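Local coordinates for 182aa long hypothetical protein (Pyrococcus horikoshii, PDB 2GAN) that is of unknown function but belongs to the GNAT family and is therefore probably an acetyltransferase that takes its acetyl group from acetyl-CoA, at residues Met1-Lys14 with Leu62-Asp75. Numbering follows the deposited sequence.
With SO4 (sulfate ion), chain E.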
HETATM    1  N   MSE A   1      -7.729 -29.975   8.955  1.00 40.51           N
HETATM    2  CA  MSE A   1      -6.246 -30.126   8.888  1.00 42.00           C
HETATM    3  C   MSE A   1      -5.619 -28.997   8.081  1.00 40.43           C
HETATM    4  O   MSE A   1      -6.160 -28.565   7.063  1.00 39.44           O
HETATM    5  CB  MSE A   1      -5.872 -31.466   8.251  1.00 45.63           C
HETATM    6  CG  MSE A   1      -6.115 -32.676   9.133  1.00 51.64           C
HETATM    7 SE   MSE A   1      -5.658 -34.324   8.230  1.00 61.67          SE
HETATM    8  CE  MSE A   1      -3.770 -34.002   7.953  1.00 55.74           C
ATOM      9  N   GLU A   2      -4.466 -28.527   8.538  1.00 38.54           N
ATOM     10  CA  GLU A   2      -3.777 -27.441   7.860  1.00 36.74           C
ATOM     11  C   GLU A   2      -2.295 -27.465   8.208  1.00 35.65           C
ATOM     12  O   GLU A   2      -1.860 -28.269   9.035  1.00 35.41           O
ATOM     13  CB  GLU A   2      -4.399 -26.102   8.271  1.00 36.52           C
ATOM     14  CG  GLU A   2      -4.310 -25.801   9.763  1.00 37.57           C
ATOM     15  CD  GLU A   2      -5.094 -24.565  10.153  1.00 39.19           C
ATOM     16  OE1 GLU A   2      -4.941 -24.082  11.294  1.00 41.31           O
ATOM     17  OE2 GLU A   2      -5.877 -24.073   9.319  1.00 42.72           O
ATOM     18  N   GLY A   3      -1.527 -26.582   7.578  1.00 32.80           N
ATOM     19  CA  GLY A   3      -0.103 -26.520   7.843  1.00 30.64           C
ATOM     20  C   GLY A   3       0.715 -26.196   6.608  1.00 30.06           C
ATOM     21  O   GLY A   3       0.184 -26.128   5.493  1.00 28.39           O
ATOM     22  N   VAL A   4       2.015 -25.995   6.811  1.00 28.49           N
ATOM     23  CA  VAL A   4       2.938 -25.684   5.728  1.00 26.91           C
ATOM     24  C   VAL A   4       3.233 -26.952   4.945  1.00 27.31           C
ATOM     25  O   VAL A   4       3.431 -28.013   5.523  1.00 27.75           O
ATOM     26  CB  VAL A   4       4.258 -25.127   6.279  1.00 26.69           C
ATOM     27  CG1 VAL A   4       5.240 -24.876   5.143  1.00 27.56           C
ATOM     28  CG2 VAL A   4       3.991 -23.839   7.041  1.00 27.21           C
ATOM     29  N   LYS A   5       3.253 -26.856   3.629  1.00 25.77           N
ATOM     30  CA  LYS A   5       3.537 -28.040   2.850  1.00 26.94           C
ATOM     31  C   LYS A   5       4.399 -27.676   1.660  1.00 27.32           C
ATOM     32  O   LYS A   5       4.099 -26.737   0.919  1.00 26.63           O
ATOM     33  CB  LYS A   5       2.235 -28.697   2.400  1.00 27.50           C
ATOM     34  CG  LYS A   5       2.420 -30.002   1.656  1.00 32.63           C
ATOM     35  CD  LYS A   5       1.094 -30.727   1.513  1.00 36.50           C
ATOM     36  CE  LYS A   5       1.249 -32.016   0.725  1.00 40.46           C
ATOM     37  NZ  LYS A   5       1.633 -31.760  -0.693  1.00 44.11           N
ATOM     38  N   LYS A   6       5.484 -28.421   1.489  1.00 26.19           N
ATOM     39  CA  LYS A   6       6.405 -28.174   0.392  1.00 25.78           C
ATOM     40  C   LYS A   6       5.833 -28.787  -0.878  1.00 24.48           C
ATOM     41  O   LYS A   6       5.203 -29.839  -0.831  1.00 23.66           O
ATOM     42  CB  LYS A   6       7.764 -28.805   0.706  1.00 25.35           C
ATOM     43  CG  LYS A   6       8.882 -28.427  -0.263  1.00 26.77           C
ATOM     44  CD  LYS A   6      10.207 -28.981   0.221  1.00 25.36           C
ATOM     45  CE  LYS A   6      11.391 -28.458  -0.587  1.00 28.25           C
ATOM     46  NZ  LYS A   6      11.393 -28.921  -2.006  1.00 32.27           N
ATOM     47  N   ILE A   7       6.028 -28.119  -2.008  1.00 23.26           N
ATOM     48  CA  ILE A   7       5.546 -28.661  -3.270  1.00 24.40           C
ATOM     49  C   ILE A   7       6.737 -29.272  -4.013  1.00 24.80           C
ATOM     50  O   ILE A   7       7.638 -28.559  -4.456  1.00 25.51           O
ATOM     51  CB  ILE A   7       4.909 -27.588  -4.173  1.00 21.69           C
ATOM     52  CG1 ILE A   7       3.829 -26.799  -3.412  1.00 23.38           C
ATOM     53  CG2 ILE A   7       4.306 -28.263  -5.398  1.00 19.65           C
ATOM     54  CD1 ILE A   7       2.656 -27.638  -2.895  1.00 23.21           C
ATOM     55  N   LYS A   8       6.738 -30.594  -4.139  1.00 26.28           N
ATOM     56  CA  LYS A   8       7.819 -31.310  -4.818  1.00 28.98           C
ATOM     57  C   LYS A   8       8.070 -30.778  -6.229  1.00 28.54           C
ATOM     58  O   LYS A   8       9.205 -30.493  -6.599  1.00 29.92           O
ATOM     59  CB  LYS A   8       7.493 -32.809  -4.881  1.00 30.79           C
ATOM     60  CG  LYS A   8       8.627 -33.681  -5.423  1.00 34.41           C
ATOM     61  CD  LYS A   8       8.298 -35.168  -5.326  1.00 36.31           C
ATOM     62  CE  LYS A   8       9.438 -36.021  -5.880  1.00 39.84           C
ATOM     63  NZ  LYS A   8       9.112 -37.485  -5.898  1.00 42.08           N
ATOM     64  N   ASN A   9       7.010 -30.640  -7.013  1.00 28.61           N
ATOM     65  CA  ASN A   9       7.141 -30.148  -8.377  1.00 30.18           C
ATOM     66  C   ASN A   9       6.221 -28.949  -8.579  1.00 30.03           C
ATOM     67  O   ASN A   9       5.107 -29.073  -9.087  1.00 30.51           O
ATOM     68  CB  ASN A   9       6.822 -31.284  -9.355  1.00 32.46           C
ATOM     69  CG  ASN A   9       7.860 -32.408  -9.295  1.00 36.02           C
ATOM     70  OD1 ASN A   9       8.982 -32.256  -9.788  1.00 37.77           O
ATOM     71  ND2 ASN A   9       7.496 -33.530  -8.671  1.00 34.01           N
ATOM     72  N   PRO A  10       6.697 -27.756  -8.184  1.00 29.70           N
ATOM     73  CA  PRO A  10       5.950 -26.503  -8.288  1.00 28.28           C
ATOM     74  C   PRO A  10       5.062 -26.352  -9.519  1.00 29.31           C
ATOM     75  O   PRO A  10       3.985 -25.763  -9.433  1.00 28.30           O
ATOM     76  CB  PRO A  10       7.048 -25.448  -8.220  1.00 28.76           C
ATOM     77  CG  PRO A  10       8.030 -26.084  -7.260  1.00 28.52           C
ATOM     78  CD  PRO A  10       8.098 -27.492  -7.801  1.00 28.25           C
ATOM     79  N   SER A  11       5.485 -26.891 -10.659  1.00 27.08           N
ATOM     80  CA  SER A  11       4.670 -26.742 -11.863  1.00 27.86           C
ATOM     81  C   SER A  11       3.321 -27.472 -11.802  1.00 27.21           C
ATOM     82  O   SER A  11       2.382 -27.091 -12.497  1.00 28.73           O
ATOM     83  CB  SER A  11       5.457 -27.200 -13.099  1.00 28.54           C
ATOM     84  OG  SER A  11       5.616 -28.609 -13.093  1.00 34.11           O
ATOM     85  N   THR A  12       3.209 -28.495 -10.959  1.00 26.69           N
ATOM     86  CA  THR A  12       1.966 -29.258 -10.862  1.00 25.67           C
ATOM     87  C   THR A  12       0.797 -28.545 -10.167  1.00 24.85           C
ATOM     88  O   THR A  12      -0.306 -29.082 -10.117  1.00 25.12           O
ATOM     89  CB  THR A  12       2.190 -30.628 -10.164  1.00 26.37           C
ATOM     90  OG1 THR A  12       2.716 -30.430  -8.839  1.00 27.99           O
ATOM     91  CG2 THR A  12       3.162 -31.476 -10.975  1.00 24.69           C
ATOM     92  N   VAL A  13       1.021 -27.351  -9.632  1.00 23.46           N
ATOM     93  CA  VAL A  13      -0.069 -26.625  -8.980  1.00 23.66           C
ATOM     94  C   VAL A  13      -0.324 -25.280  -9.652  1.00 24.11           C
ATOM     95  O   VAL A  13      -0.957 -24.394  -9.079  1.00 22.59           O
ATOM     96  CB  VAL A  13       0.214 -26.390  -7.480  1.00 24.09           C
ATOM     97  CG1 VAL A  13       0.226 -27.720  -6.739  1.00 24.33           C
ATOM     98  CG2 VAL A  13       1.543 -25.675  -7.297  1.00 21.22           C
ATOM     99  N   LYS A  14       0.153 -25.145 -10.885  1.00 25.20           N
ATOM    100  CA  LYS A  14      -0.002 -23.904 -11.633  1.00 27.27           C
ATOM    101  C   LYS A  14      -1.451 -23.413 -11.722  1.00 26.17           C
ATOM    102  O   LYS A  14      -1.737 -22.239 -11.478  1.00 25.99           O
ATOM    103  CB  LYS A  14       0.588 -24.077 -13.037  1.00 28.72           C
ATOM    104  CG  LYS A  14       0.632 -22.801 -13.865  1.00 33.66           C
ATOM    105  CD  LYS A  14      -0.569 -22.699 -14.776  1.00 36.85           C
ATOM    106  CE  LYS A  14      -0.535 -23.789 -15.834  1.00 37.21           C
ATOM    107  NZ  LYS A  14      -1.771 -23.769 -16.663  1.00 42.52           N
ATOM    108  N   LEU A  62       7.659 -21.130 -11.898  1.00 22.12           N
ATOM    109  CA  LEU A  62       7.427 -22.439 -11.316  1.00 23.85           C
ATOM    110  C   LEU A  62       8.419 -23.455 -11.877  1.00 25.33           C
ATOM    111  O   LEU A  62       8.873 -24.342 -11.158  1.00 26.05           O
ATOM    112  CB  LEU A  62       5.994 -22.887 -11.618  1.00 19.37           C
ATOM    113  CG  LEU A  62       4.864 -22.880 -10.567  1.00 21.97           C
ATOM    114  CD1 LEU A  62       5.189 -22.043  -9.342  1.00 14.15           C
ATOM    115  CD2 LEU A  62       3.600 -22.404 -11.250  1.00 17.24           C
ATOM    116  N   SER A  63       8.766 -23.320 -13.155  1.00 26.35           N
ATOM    117  CA  SER A  63       9.701 -24.255 -13.793  1.00 28.87           C
ATOM    118  C   SER A  63      11.189 -23.992 -13.554  1.00 28.47           C
ATOM    119  O   SER A  63      11.954 -24.915 -13.267  1.00 29.96           O
ATOM    120  CB  SER A  63       9.463 -24.283 -15.306  1.00 28.44           C
ATOM    121  OG  SER A  63       8.173 -24.770 -15.608  1.00 36.01           O
ATOM    122  N   GLN A  64      11.597 -22.737 -13.675  1.00 28.00           N
ATOM    123  CA  GLN A  64      13.005 -22.383 -13.524  1.00 29.15           C
ATOM    124  C   GLN A  64      13.369 -21.547 -12.299  1.00 29.09           C
ATOM    125  O   GLN A  64      14.149 -21.980 -11.456  1.00 32.85           O
ATOM    126  CB  GLN A  64      13.465 -21.630 -14.765  1.00 29.39           C
ATOM    127  CG  GLN A  64      13.001 -22.267 -16.056  1.00 33.15           C
ATOM    128  CD  GLN A  64      13.717 -23.566 -16.353  1.00 34.64           C
ATOM    129  OE1 GLN A  64      13.183 -24.442 -17.033  1.00 38.32           O
ATOM    130  NE2 GLN A  64      14.938 -23.692 -15.855  1.00 33.93           N
ATOM    131  N   GLU A  65      12.809 -20.348 -12.210  1.00 26.88           N
ATOM    132  CA  GLU A  65      13.119 -19.431 -11.124  1.00 26.65           C
ATOM    133  C   GLU A  65      13.056 -19.970  -9.695  1.00 25.04           C
ATOM    134  O   GLU A  65      14.045 -19.912  -8.973  1.00 24.42           O
ATOM    135  CB  GLU A  65      12.252 -18.172 -11.260  1.00 27.58           C
ATOM    136  CG  GLU A  65      12.495 -17.109 -10.194  1.00 30.63           C
ATOM    137  CD  GLU A  65      12.078 -15.723 -10.656  1.00 33.01           C
ATOM    138  OE1 GLU A  65      11.691 -14.892  -9.807  1.00 30.79           O
ATOM    139  OE2 GLU A  65      12.155 -15.459 -11.878  1.00 35.03           O
ATOM    140  N   PHE A  66      11.914 -20.500  -9.282  1.00 26.49           N
ATOM    141  CA  PHE A  66      11.769 -21.012  -7.913  1.00 27.07           C
ATOM    142  C   PHE A  66      12.622 -22.251  -7.608  1.00 27.27           C
ATOM    143  O   PHE A  66      12.586 -23.240  -8.343  1.00 27.03           O
ATOM    144  CB  PHE A  66      10.292 -21.321  -7.634  1.00 27.01           C
ATOM    145  CG  PHE A  66       9.387 -20.115  -7.714  1.00 27.02           C
ATOM    146  CD1 PHE A  66       8.004 -20.274  -7.757  1.00 27.12           C
ATOM    147  CD2 PHE A  66       9.912 -18.821  -7.737  1.00 26.32           C
ATOM    148  CE1 PHE A  66       7.155 -19.169  -7.828  1.00 25.16           C
ATOM    149  CE2 PHE A  66       9.070 -17.705  -7.805  1.00 26.05           C
ATOM    150  CZ  PHE A  66       7.692 -17.882  -7.849  1.00 25.61           C
ATOM    151  N   ASP A  67      13.396 -22.198  -6.528  1.00 26.48           N
ATOM    152  CA  ASP A  67      14.227 -23.341  -6.140  1.00 24.82           C
ATOM    153  C   ASP A  67      13.450 -24.198  -5.134  1.00 25.71           C
ATOM    154  O   ASP A  67      13.651 -25.413  -5.045  1.00 22.80           O
ATOM    155  CB  ASP A  67      15.557 -22.866  -5.540  1.00 24.97           C
ATOM    156  CG  ASP A  67      16.473 -22.222  -6.580  1.00 27.10           C
ATOM    157  OD1 ASP A  67      16.666 -22.816  -7.668  1.00 28.46           O
ATOM    158  OD2 ASP A  67      17.006 -21.126  -6.312  1.00 25.62           O
ATOM    159  N   GLU A  68      12.561 -23.544  -4.384  1.00 23.69           N
ATOM    160  CA  GLU A  68      11.700 -24.203  -3.410  1.00 22.13           C
ATOM    161  C   GLU A  68      10.406 -23.411  -3.290  1.00 21.60           C
ATOM    162  O   GLU A  68      10.430 -22.186  -3.145  1.00 21.89           O
ATOM    163  CB  GLU A  68      12.381 -24.286  -2.045  1.00 22.46           C
ATOM    164  CG  GLU A  68      13.647 -25.106  -2.055  1.00 22.06           C
ATOM    165  CD  GLU A  68      14.231 -25.324  -0.665  1.00 24.08           C
ATOM    166  OE1 GLU A  68      15.282 -25.985  -0.577  1.00 28.16           O
ATOM    167  OE2 GLU A  68      13.656 -24.844   0.331  1.00 22.66           O
ATOM    168  N   LEU A  69       9.278 -24.110  -3.381  1.00 19.83           N
ATOM    169  CA  LEU A  69       7.966 -23.483  -3.268  1.00 19.39           C
ATOM    170  C   LEU A  69       7.235 -24.060  -2.062  1.00 18.10           C
ATOM    171  O   LEU A  69       7.087 -25.271  -1.932  1.00 16.81           O
ATOM    172  CB  LEU A  69       7.125 -23.736  -4.525  1.00 20.80           C
ATOM    173  CG  LEU A  69       5.650 -23.313  -4.400  1.00 21.47           C
ATOM    174  CD1 LEU A  69       5.583 -21.808  -4.151  1.00 20.43           C
ATOM    175  CD2 LEU A  69       4.876 -23.676  -5.661  1.00 22.01           C
ATOM    176  N   TYR A  70       6.773 -23.184  -1.186  1.00 19.41           N
ATOM    177  CA  TYR A  70       6.059 -23.616  -0.005  1.00 20.19           C
ATOM    178  C   TYR A  70       4.657 -23.046  -0.037  1.00 20.86           C
ATOM    179  O   TYR A  70       4.427 -21.969  -0.581  1.00 23.18           O
ATOM    180  CB  TYR A  70       6.810 -23.166   1.250  1.00 20.38           C
ATOM    181  CG  TYR A  70       8.120 -23.892   1.446  1.00 20.17           C
ATOM    182  CD1 TYR A  70       8.156 -25.167   2.008  1.00 21.18           C
ATOM    183  CD2 TYR A  70       9.327 -23.313   1.054  1.00 20.00           C
ATOM    184  CE1 TYR A  70       9.364 -25.851   2.178  1.00 21.58           C
ATOM    185  CE2 TYR A  70      10.536 -23.987   1.221  1.00 22.66           C
ATOM    186  CZ  TYR A  70      10.549 -25.256   1.783  1.00 23.01           C
ATOM    187  OH  TYR A  70      11.752 -25.914   1.950  1.00 24.08           O
ATOM    188  N   THR A  71       3.705 -23.787   0.512  1.00 20.55           N
ATOM    189  CA  THR A  71       2.334 -23.316   0.530  1.00 22.52           C
ATOM    190  C   THR A  71       1.725 -23.651   1.860  1.00 23.86           C
ATOM    191  O   THR A  71       2.165 -24.573   2.543  1.00 25.97           O
ATOM    192  CB  THR A  71       1.453 -24.025  -0.520  1.00 22.54           C
ATOM    193  OG1 THR A  71       1.357 -25.415  -0.182  1.00 19.84           O
ATOM    194  CG2 THR A  71       2.028 -23.874  -1.913  1.00 22.49           C
ATOM    195  N   TYR A  72       0.709 -22.893   2.234  1.00 24.31           N
ATOM    196  CA  TYR A  72       0.007 -23.193   3.460  1.00 23.54           C
ATOM    197  C   TYR A  72      -1.273 -23.797   2.923  1.00 22.18           C
ATOM    198  O   TYR A  72      -1.964 -23.188   2.105  1.00 23.04           O
ATOM    199  CB  TYR A  72      -0.280 -21.935   4.279  1.00 22.34           C
ATOM    200  CG  TYR A  72      -0.809 -22.248   5.667  1.00 23.87           C
ATOM    201  CD1 TYR A  72      -2.167 -22.475   5.885  1.00 22.74           C
ATOM    202  CD2 TYR A  72       0.058 -22.345   6.759  1.00 24.29           C
ATOM    203  CE1 TYR A  72      -2.652 -22.787   7.155  1.00 25.71           C
ATOM    204  CE2 TYR A  72      -0.411 -22.662   8.033  1.00 25.13           C
ATOM    205  CZ  TYR A  72      -1.767 -22.881   8.225  1.00 27.40           C
ATOM    206  OH  TYR A  72      -2.232 -23.201   9.481  1.00 27.74           O
ATOM    207  N   GLN A  73      -1.562 -25.020   3.338  1.00 22.35           N
ATOM    208  CA  GLN A  73      -2.760 -25.687   2.875  1.00 22.65           C
ATOM    209  C   GLN A  73      -3.682 -26.029   4.028  1.00 23.98           C
ATOM    210  O   GLN A  73      -3.241 -26.303   5.150  1.00 22.53           O
ATOM    211  CB  GLN A  73      -2.403 -26.967   2.111  1.00 23.85           C
ATOM    212  CG  GLN A  73      -1.545 -26.739   0.867  1.00 26.93           C
ATOM    213  CD  GLN A  73      -1.361 -27.997   0.026  1.00 29.26           C
ATOM    214  OE1 GLN A  73      -0.520 -28.036  -0.883  1.00 30.06           O
ATOM    215  NE2 GLN A  73      -2.149 -29.032   0.319  1.00 29.48           N
ATOM    216  N   LYS A  74      -4.973 -25.992   3.735  1.00 23.36           N
ATOM    217  CA  LYS A  74      -6.002 -26.329   4.696  1.00 25.66           C
ATOM    218  C   LYS A  74      -6.840 -27.367   3.975  1.00 26.48           C
ATOM    219  O   LYS A  74      -7.465 -27.067   2.956  1.00 27.84           O
ATOM    220  CB  LYS A  74      -6.867 -25.114   5.023  1.00 25.21           C
ATOM    221  CG  LYS A  74      -7.793 -25.321   6.215  1.00 28.19           C
ATOM    222  CD  LYS A  74      -8.642 -24.081   6.469  1.00 29.37           C
ATOM    223  CE  LYS A  74      -9.134 -24.004   7.914  1.00 33.12           C
ATOM    224  NZ  LYS A  74      -9.889 -25.216   8.343  1.00 33.71           N
ATOM    225  N   ASP A  75      -6.832 -28.594   4.478  1.00 25.88           N
ATOM    226  CA  ASP A  75      -7.608 -29.649   3.854  1.00 26.90           C
ATOM    227  C   ASP A  75      -7.278 -29.758   2.362  1.00 25.59           C
ATOM    228  O   ASP A  75      -8.176 -29.748   1.524  1.00 25.66           O
ATOM    229  CB  ASP A  75      -9.104 -29.371   4.061  1.00 27.97           C
ATOM    230  CG  ASP A  75      -9.511 -29.445   5.532  1.00 28.36           C
ATOM    231  OD1 ASP A  75     -10.570 -28.892   5.891  1.00 30.79           O
ATOM    232  OD2 ASP A  75      -8.775 -30.067   6.325  1.00 27.79           O
TER
HETATM  233  S   SO4 E1203     -12.116 -26.139  11.012  1.00 71.17           S
HETATM  234  O1  SO4 E1203     -12.541 -24.745  11.241  1.00 72.23           O
HETATM  235  O2  SO4 E1203     -10.733 -26.320  11.488  1.00 71.19           O
HETATM  236  O3  SO4 E1203     -12.189 -26.441   9.573  1.00 71.81           O
HETATM  237  O4  SO4 E1203     -13.013 -27.052  11.748  1.00 72.26           O
HETATM  238  O   HOH W   1      -8.046 -27.019   9.996  1.00 30.68           O
HETATM  239  O   HOH W   2      -0.299 -29.827  -2.709  1.00 33.05           O
HETATM  240  O   HOH W   3       9.654 -27.066  -4.187  1.00 27.71           O
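One face of the Tyr-72 ring lies over the backbone of Gly-3: Gly-3 CA sits 4.2 Å from the ring centroid and 25° off the normal, a CH-pi contact, while Gly-3 N is offset toward the rim. Tyr-72 reaches its diagonal neighbour because CG stands anti to its own backbone N (chi1 -171°). Tyr-72 sits on strand 68-74, which pairs antiparallel with strand 2-6, an outermost strand of the GNAT-type sheet. Hydrogen-bonded pairs Gly-3 with Gln-73 and Lys-5 with Thr-71 alternate with non-hydrogen-bonded ones such as Val-4 with Tyr-72; the hydrogen bond from Ile-7 N to Leu-69 O, with an N-H...O angle of 168°, continues the ladder. Tyr-70 is met obliquely by the Lys-6 chain, CG lying 3.6 Å from CE1, and packs edge-to-face with Phe-130 of helix 123-137. Its OH donates to Glu-68 OE2 at 2.7 Å; Glu-68 also bonds Tyr-86 and Arg-134. A leucine in place of Tyr-70 would probably leave Glu-68 OE2 without this donor and the Lys-6 methylenes without the ring they lie against. On the opposite face of the sheet, Ile-7 CG1 touches Thr-71 CG2 at 3.7 Å. Beyond the strand, Pro-10 CG packs on Leu-69 CB. At the other end, Met-1 N forms a salt bridge with Asp-75 OD2, 2.8 Å away on its syn side.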